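Local coordinates for stage II sporulation E family protein (Thermanaerovibrio acidaminovorans, PDB 3RNR), which is of unknown function but probably acts as a metal-dependent protein phosphatase of the PP2C family, at residues G25-A28 with A29-A32; V162-G166 with V167-L171; S115-L119 with L120-P124. All coordinates share one frame; numbering follows the deposited sequence. Where two conformers were deposited one is given.

Contact 1. Residues G25-A28 with A29-A32; sequences GDEA and AQRA. With GOL (glycerol), chain L.
Glu27 and Arg31, one helical turn apart, grip a single oxygen between them: O2 of a glycerol that probably comes from the crystallisation liquor. Glycerol O2 donates to Glu27 OE1 at 2.5 Å, shorter than such bonds usually are, so the exact value calls for caution. It accepts a bond of 2.8 Å from Arg31 NH1, with a second, weak one from Arg31 NH2. Glycerol O3 donates to Gln30 OE1 at 2.8 Å, so three side chains hold one small molecule. Arg31 and Glu27 do not form a direct salt bridge. Glu27 OE1 lies 4.5 Å from Arg31 NH1 and well out of the guanidinium plane, where no N-H points at it, probably leaving at most a longer-range attraction between the charges. Arg31 also serves Glu27 O twice: Arg31 N gives the regular helix bond of 3.3 Å, and Arg31 NH1 adds a weak bond, also 3.3 Å. The second is possible because the arginine chain is bent at chi2 (92°), which turns it back along the helix surface. Gln30 is extended beyond CG, carrying its amide out to the glycerol while its CG lies 3.2 Å from Asp26 O. Behind these polar ends the backbone keeps the regular i to i+4 pattern, as in Ala29 N to Gly25 O at 2.9 Å. Glu27 OE1 also forms a salt bridge with Arg24, and Asp26 bonds to Ser170 and His172. The segment opens helix 25-41. Arg31 makes a cation-pi contact with Trp60 of helix 46-63, which Ala28 also touches; Ala29 and Ala32 rest on Val16 of strand 10-18, and Gln30 packs on Asp41 of the second subunit.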
loop_
_atom_site.group_PDB
_atom_site.type_symbol
_atom_site.label_atom_id
_atom_site.label_comp_id
_atom_site.label_asym_id
_atom_site.label_seq_id
_atom_site.Cartn_x
_atom_site.Cartn_y
_atom_site.Cartn_z
ATOM N N GLY B 25 4.946 -20.093 -0.764
ATOM C CA GLY B 25 5.442 -18.819 -1.258
ATOM C C GLY B 25 4.521 -17.645 -0.964
ATOM O O GLY B 25 4.980 -16.564 -0.601
ATOM N N ASP B 26 3.216 -17.848 -1.119
ATOM C CA ASP B 26 2.265 -16.767 -0.878
ATOM C C ASP B 26 2.236 -16.333 0.588
ATOM O O ASP B 26 2.114 -15.154 0.883
ATOM C CB ASP B 26 0.861 -17.175 -1.340
ATOM C CG ASP B 26 0.652 -16.961 -2.841
ATOM O OD1 ASP B 26 1.631 -16.613 -3.547
ATOM O OD2 ASP B 26 -0.493 -17.140 -3.313
ATOM N N GLU B 27 2.333 -17.292 1.504
ATOM C CA GLU B 27 2.395 -16.978 2.923
ATOM C C GLU B 27 3.688 -16.255 3.291
ATOM O O GLU B 27 3.674 -15.365 4.133
ATOM C CB GLU B 27 2.241 -18.254 3.764
ATOM C CG GLU B 27 0.860 -18.875 3.655
ATOM C CD GLU B 27 0.753 -20.183 4.428
ATOM O OE1 GLU B 27 0.681 -20.130 5.668
ATOM O OE2 GLU B 27 0.760 -21.257 3.795
ATOM N N ALA B 28 4.808 -16.643 2.686
ATOM C CA ALA B 28 6.057 -15.899 2.881
ATOM C C ALA B 28 5.919 -14.459 2.385
ATOM O O ALA B 28 6.350 -13.514 3.050
ATOM C CB ALA B 28 7.203 -16.574 2.142
ATOM N N ALA B 29 5.350 -14.309 1.193
ATOM C CA ALA B 29 5.165 -12.993 0.595
ATOM C C ALA B 29 4.272 -12.125 1.478
ATOM O O ALA B 29 4.530 -10.934 1.631
ATOM C CB ALA B 29 4.583 -13.110 -0.800
ATOM N N GLN B 30 3.242 -12.721 2.086
ATOM C CA GLN B 30 2.375 -11.947 2.978
ATOM C C GLN B 30 3.136 -11.358 4.154
ATOM O O GLN B 30 2.911 -10.212 4.525
ATOM C CB GLN B 30 1.205 -12.797 3.485
ATOM C CG GLN B 30 0.190 -13.095 2.404
ATOM C CD GLN B 30 -0.709 -14.251 2.750
ATOM O OE1 GLN B 30 -0.619 -14.822 3.840
ATOM N NE2 GLN B 30 -1.576 -14.615 1.819
ATOM N N ARG B 31 4.025 -12.145 4.759
ATOM C CA ARG B 31 4.787 -11.640 5.897
ATOM C C ARG B 31 5.723 -10.546 5.455
ATOM O O ARG B 31 5.906 -9.557 6.158
ATOM C CB ARG B 31 5.612 -12.745 6.562
ATOM C CG ARG B 31 4.856 -13.466 7.649
ATOM C CD ARG B 31 4.144 -14.672 7.109
ATOM N NE ARG B 31 3.357 -15.299 8.156
ATOM C CZ ARG B 31 2.168 -15.849 7.955
ATOM N NH1 ARG B 31 1.643 -15.867 6.735
ATOM N NH2 ARG B 31 1.510 -16.386 8.976
ATOM N N ALA B 32 6.330 -10.728 4.294
ATOM C CA ALA B 32 7.256 -9.724 3.782
ATOM C C ALA B 32 6.536 -8.413 3.465
ATOM O O ALA B 32 6.999 -7.333 3.808
ATOM C CB ALA B 32 8.003 -10.261 2.540
HETATM C C1 GOL L . -1.337 -17.314 8.762
HETATM O O1 GOL L . -1.601 -18.475 9.517
HETATM C C2 GOL L . -1.310 -17.634 7.270
HETATM O O2 GOL L . -0.042 -18.141 6.922
HETATM C C3 GOL L . -1.570 -16.360 6.470
HETATM O O3 GOL L . -2.163 -16.680 5.230
#

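Contact 2. Residues V162-G166 with V167-L171; sequences VVSDG and VYRSL
Arg169 lays one face of its guanidinium over the carbonyl of Ser164: the oxygen of Ser164 stands 3.3 Å off the middle of the guanidinium plane and so meets the flat of the group, not its N-H edge. A bend at chi3 (69°) folds the arginine back across the turn to reach this position. Tyr168 approaches Gly166 quite differently. One face of its ring takes Gly166 CA, 4.3 Å from the centroid and 26° off the normal, in a CH-pi contact. At that spot glycine has no side chain to interfere with the ring. One water joins the strand end to the turn, donating to Ser164 OG (2.6 Å) and to Tyr168 OH (2.8 Å) while accepting from Gly166 N (2.9 Å). A second water takes a weak bond from Arg169 NH2. The polar ends have further partners: Arg169 reaches Thr205 and forms a salt bridge with Asp17, Ser164 OG bonds to Asp17, and Tyr168 OH to Asp93. Residues 166-169 form a type I beta turn where the chain leaves strand 159-164. Ser164-Asp165-Gly166 matches the Ser-Asp-Gly signature of PP2C phosphatases, whose aspartate is typically a metal ligand in relatives. Here Asp165 pairs with Arg95 and Gln201 N, and the arrangement is consistent with a PP2C-type metal site region.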
loop_
_atom_site.group_PDB
_atom_site.type_symbol
_atom_site.label_atom_id
_atom_site.label_comp_id
_atom_site.label_asym_id
_atom_site.label_seq_id
_atom_site.Cartn_x
_atom_site.Cartn_y
_atom_site.Cartn_z
ATOM N N VAL B 162 9.242 0.042 -9.251
ATOM C CA VAL B 162 9.688 -1.280 -8.841
ATOM C C VAL B 162 8.868 -2.363 -9.568
ATOM O O VAL B 162 7.666 -2.199 -9.805
ATOM C CB VAL B 162 9.674 -1.463 -7.304
ATOM C CG1 VAL B 162 10.696 -0.514 -6.632
ATOM C CG2 VAL B 162 8.277 -1.221 -6.731
ATOM N N VAL B 163 9.529 -3.466 -9.903
ATOM C CA VAL B 163 8.979 -4.471 -10.814
ATOM C C VAL B 163 9.237 -5.876 -10.298
ATOM O O VAL B 163 10.370 -6.178 -9.927
ATOM C CB VAL B 163 9.713 -4.422 -12.162
ATOM C CG1 VAL B 163 9.021 -5.322 -13.173
ATOM C CG2 VAL B 163 9.798 -3.014 -12.669
ATOM N N SER B 164 8.198 -6.715 -10.252
ATOM C CA SER B 164 8.363 -8.158 -10.044
ATOM C C SER B 164 7.744 -8.893 -11.218
ATOM O O SER B 164 6.540 -8.804 -11.460
ATOM C CB SER B 164 7.653 -8.577 -8.759
ATOM O OG SER B 164 7.645 -9.984 -8.615
ATOM N N ASP B 165 8.602 -9.437 -12.060
ATOM C CA ASP B 165 8.252 -10.330 -13.163
ATOM C C ASP B 165 8.636 -11.813 -13.216
ATOM O O ASP B 165 8.663 -12.355 -14.319
ATOM C CB ASP B 165 8.311 -9.626 -14.523
ATOM C CG ASP B 165 9.690 -9.272 -14.914
ATOM O OD1 ASP B 165 10.614 -9.657 -14.167
ATOM O OD2 ASP B 165 9.842 -8.637 -15.975
ATOM N N GLY B 166 9.190 -12.376 -12.143
ATOM C CA GLY B 166 9.792 -13.706 -12.218
ATOM C C GLY B 166 8.865 -14.789 -12.752
ATOM O O GLY B 166 7.659 -14.741 -12.554
ATOM N N VAL B 167 9.428 -15.780 -13.434
ATOM C CA VAL B 167 8.617 -16.842 -14.017
ATOM C C VAL B 167 7.978 -17.712 -12.929
ATOM O O VAL B 167 6.936 -18.339 -13.150
ATOM C CB VAL B 167 9.462 -17.725 -14.969
ATOM C CG1 VAL B 167 10.576 -18.423 -14.198
ATOM C CG2 VAL B 167 8.585 -18.737 -15.685
ATOM N N TYR B 168 8.609 -17.725 -11.755
ATOM C CA TYR B 168 8.216 -18.575 -10.628
ATOM C C TYR B 168 6.929 -18.120 -9.923
ATOM O O TYR B 168 6.451 -18.784 -9.006
ATOM C CB TYR B 168 9.363 -18.640 -9.604
ATOM C CG TYR B 168 9.817 -17.277 -9.101
ATOM C CD1 TYR B 168 9.070 -16.577 -8.157
ATOM C CD2 TYR B 168 10.984 -16.685 -9.583
ATOM C CE1 TYR B 168 9.474 -15.317 -7.704
ATOM C CE2 TYR B 168 11.396 -15.425 -9.135
ATOM C CZ TYR B 168 10.638 -14.757 -8.194
ATOM O OH TYR B 168 11.037 -13.520 -7.752
ATOM N N ARG B 169 6.387 -16.977 -10.331
ATOM C CA ARG B 169 5.287 -16.342 -9.601
ATOM C C ARG B 169 3.978 -17.133 -9.578
ATOM O O ARG B 169 3.598 -17.766 -10.566
ATOM C CB ARG B 169 5.050 -14.925 -10.135
ATOM C CG ARG B 169 6.212 -13.987 -9.854
ATOM C CD ARG B 169 6.306 -12.870 -10.886
ATOM N NE ARG B 169 5.207 -11.919 -10.806
ATOM C CZ ARG B 169 4.509 -11.505 -11.857
ATOM N NH1 ARG B 169 3.519 -10.636 -11.697
ATOM N NH2 ARG B 169 4.799 -11.965 -13.069
ATOM N N SER B 170 3.302 -17.100 -8.429
ATOM C CA SER B 170 1.950 -17.647 -8.307
ATOM C C SER B 170 0.999 -16.794 -9.154
ATOM O O SER B 170 1.196 -15.587 -9.290
ATOM C CB SER B 170 1.495 -17.649 -6.838
ATOM O OG SER B 170 1.506 -16.331 -6.277
ATOM N N LEU B 171 -0.036 -17.415 -9.711
ATOM C CA LEU B 171 -0.962 -16.708 -10.592
ATOM C C LEU B 171 -2.031 -15.935 -9.815
ATOM O O LEU B 171 -2.779 -16.511 -9.024
ATOM C CB LEU B 171 -1.613 -17.682 -11.582
ATOM C CG LEU B 171 -0.626 -18.547 -12.374
ATOM C CD1 LEU B 171 -1.347 -19.367 -13.436
ATOM C CD2 LEU B 171 0.468 -17.692 -13.000
HETATM O O HOH W 1 9.457 -11.782 -9.266
HETATM O O HOH W 2 5.411 -14.350 -13.917
#

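Contact 3. Residues S115-L119 with L120-P124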
loop_
_atom_site.group_PDB
_atom_site.type_symbol
_atom_site.label_atom_id
_atom_site.label_comp_id
_atom_site.label_asym_id
_atom_site.label_seq_id
_atom_site.Cartn_x
_atom_site.Cartn_y
_atom_site.Cartn_z
ATOM N N SER B 115 24.971 -13.278 -11.512
ATOM C CA SER B 115 25.537 -12.022 -11.005
ATOM C C SER B 115 26.555 -12.330 -9.900
ATOM O O SER B 115 27.554 -11.645 -9.752
ATOM C CB SER B 115 24.446 -11.046 -10.524
ATOM O OG SER B 115 23.830 -11.513 -9.339
ATOM N N GLU B 116 26.306 -13.384 -9.134
ATOM C CA GLU B 116 27.268 -13.798 -8.116
ATOM C C GLU B 116 28.651 -14.124 -8.719
ATOM O O GLU B 116 29.683 -13.676 -8.207
ATOM C CB GLU B 116 26.720 -14.985 -7.325
ATOM C CG GLU B 116 27.496 -15.278 -6.055
ATOM C CD GLU B 116 27.081 -16.583 -5.428
ATOM O OE1 GLU B 116 26.548 -17.448 -6.145
ATOM O OE2 GLU B 116 27.286 -16.749 -4.218
HETATM N N MSE B 117 28.686 -14.888 -9.809
HETATM C CA MSE B 117 29.975 -15.178 -10.456
HETATM C C MSE B 117 30.630 -13.896 -10.978
HETATM O O MSE B 117 31.834 -13.702 -10.838
HETATM C CB MSE B 117 29.814 -16.185 -11.615
HETATM C CG MSE B 117 29.164 -17.491 -11.224
HETATM SE SE MSE B 117 30.220 -18.486 -9.885
HETATM C CE MSE B 117 29.400 -17.841 -8.224
ATOM N N VAL B 118 29.844 -13.014 -11.591
ATOM C CA VAL B 118 30.414 -11.761 -12.080
ATOM C C VAL B 118 30.954 -10.904 -10.924
ATOM O O VAL B 118 32.025 -10.315 -11.028
ATOM C CB VAL B 118 29.415 -10.984 -12.965
ATOM C CG1 VAL B 118 29.944 -9.578 -13.294
ATOM C CG2 VAL B 118 29.165 -11.769 -14.249
ATOM N N LEU B 119 30.213 -10.833 -9.825
ATOM C CA LEU B 119 30.680 -10.089 -8.657
ATOM C C LEU B 119 32.024 -10.622 -8.164
ATOM O O LEU B 119 32.849 -9.867 -7.650
ATOM C CB LEU B 119 29.658 -10.149 -7.519
ATOM C CG LEU B 119 28.461 -9.215 -7.661
ATOM C CD1 LEU B 119 27.348 -9.624 -6.690
ATOM C CD2 LEU B 119 28.888 -7.759 -7.439
ATOM N N LEU B 120 32.251 -11.919 -8.341
ATOM C CA LEU B 120 33.476 -12.541 -7.849
ATOM C C LEU B 120 34.615 -12.448 -8.865
ATOM O O LEU B 120 35.671 -13.035 -8.673
ATOM C CB LEU B 120 33.216 -13.980 -7.392
ATOM C CG LEU B 120 32.322 -14.024 -6.141
ATOM C CD1 LEU B 120 31.810 -15.435 -5.818
ATOM C CD2 LEU B 120 33.020 -13.393 -4.925
ATOM N N GLY B 121 34.376 -11.735 -9.963
ATOM C CA GLY B 121 35.428 -11.457 -10.922
ATOM C C GLY B 121 35.509 -12.497 -12.015
ATOM O O GLY B 121 36.509 -12.622 -12.706
ATOM N N ARG B 122 34.429 -13.245 -12.178
ATOM C CA ARG B 122 34.359 -14.258 -13.215
ATOM C C ARG B 122 33.315 -13.844 -14.244
ATOM O O ARG B 122 32.851 -12.700 -14.234
ATOM C CB ARG B 122 34.090 -15.638 -12.614
ATOM C CG ARG B 122 35.273 -16.144 -11.790
ATOM C CD ARG B 122 35.057 -17.549 -11.254
ATOM N NE ARG B 122 33.973 -17.604 -10.284
ATOM C CZ ARG B 122 34.104 -17.269 -9.006
ATOM N NH1 ARG B 122 33.069 -17.356 -8.185
ATOM N NH2 ARG B 122 35.271 -16.849 -8.548
ATOM N N GLY B 123 33.009 -14.734 -15.179
ATOM C CA GLY B 123 32.085 -14.387 -16.246
ATOM C C GLY B 123 30.652 -14.742 -15.897
ATOM O O GLY B 123 30.391 -15.404 -14.893
ATOM N N PRO B 124 29.714 -14.317 -16.740
ATOM C CA PRO B 124 28.296 -14.595 -16.527
ATOM C C PRO B 124 27.950 -16.064 -16.751
ATOM O O PRO B 124 28.718 -16.825 -17.354
ATOM C CB PRO B 124 27.615 -13.732 -17.588
ATOM C CG PRO B 124 28.622 -13.605 -18.657
ATOM C CD PRO B 124 29.943 -13.531 -17.964
HETATM O O HOH W 3 33.762 -9.930 -13.228
#
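Backbone hydrogen bonds dominate where Met117 and Val118 meet the residues that end their helix. Arg122 N reaches back to Met117 O at 3.0 Å, and Gly121 N to Val118 O at 2.9 Å, the latter donor standing above the carbonyl plane instead of on a lone pair. Leu120 N is shared: it bonds to Glu116 O at 3.1 Å and, weakly, to Met117 O, which thereby serves two donors. A water donates to both Val118 O and Arg122 O, pinning the outgoing chain to the last turn. A CA-H...O contact adds to this, with Val118 CA 3.4 Å from Arg122 O and the hydrogen aimed almost straight at the oxygen (173°).

Apolar contacts are few; the Met117 and Leu120 chains cross at a slant. Met117, present as selenomethionine, is bent at chi2 (-62°) and again at chi3, which swings its CE to within 4.2 Å of Leu120 CD1. On another side of the turn, Val118 CG2 touches Pro124 CB at 4.2 Å and lies nearer still to the proline nitrogen.

Of a different kind is the approach of Met117 SE to the guanidinium edge of Arg122, in its plane, but Arg122 was deposited in two conformers and this approach is doubtful.

Beyond the two segments, Met117 touches Val125 and Glu116 touches Thr134. Gly121 carries a positive phi (91°), at which a side chain would jam against the preceding carbonyl oxygen. It is the C-prime residue of a Schellman motif, the classic C-terminal helix stop, which here ends helix 113-119 at the protein surface.

Contacts 1 and 2 touch directly although far apart in sequence: Asp26 OD1 lies 2.7 Å from Ser170 OG, a probable hydrogen bond tying the start of helix 25-41 to the loop after strand 159-164. Their centres are 13 Å apart. Bound glycerol, probably from the crystallisation liquor, also lies close to the side chains of Asp26 and Tyr168; whether it marks a substrate pocket is uncertain. Contact 2 probably lies nearest the presumed active site, with contact 1 joined to it through Asp26 and Ser170. Contact 3 stands apart, its centre about 24 Å from that of contact 2 and about 30 Å from that of contact 1, with nearest atoms about 13 Å and 20 Å away respectively.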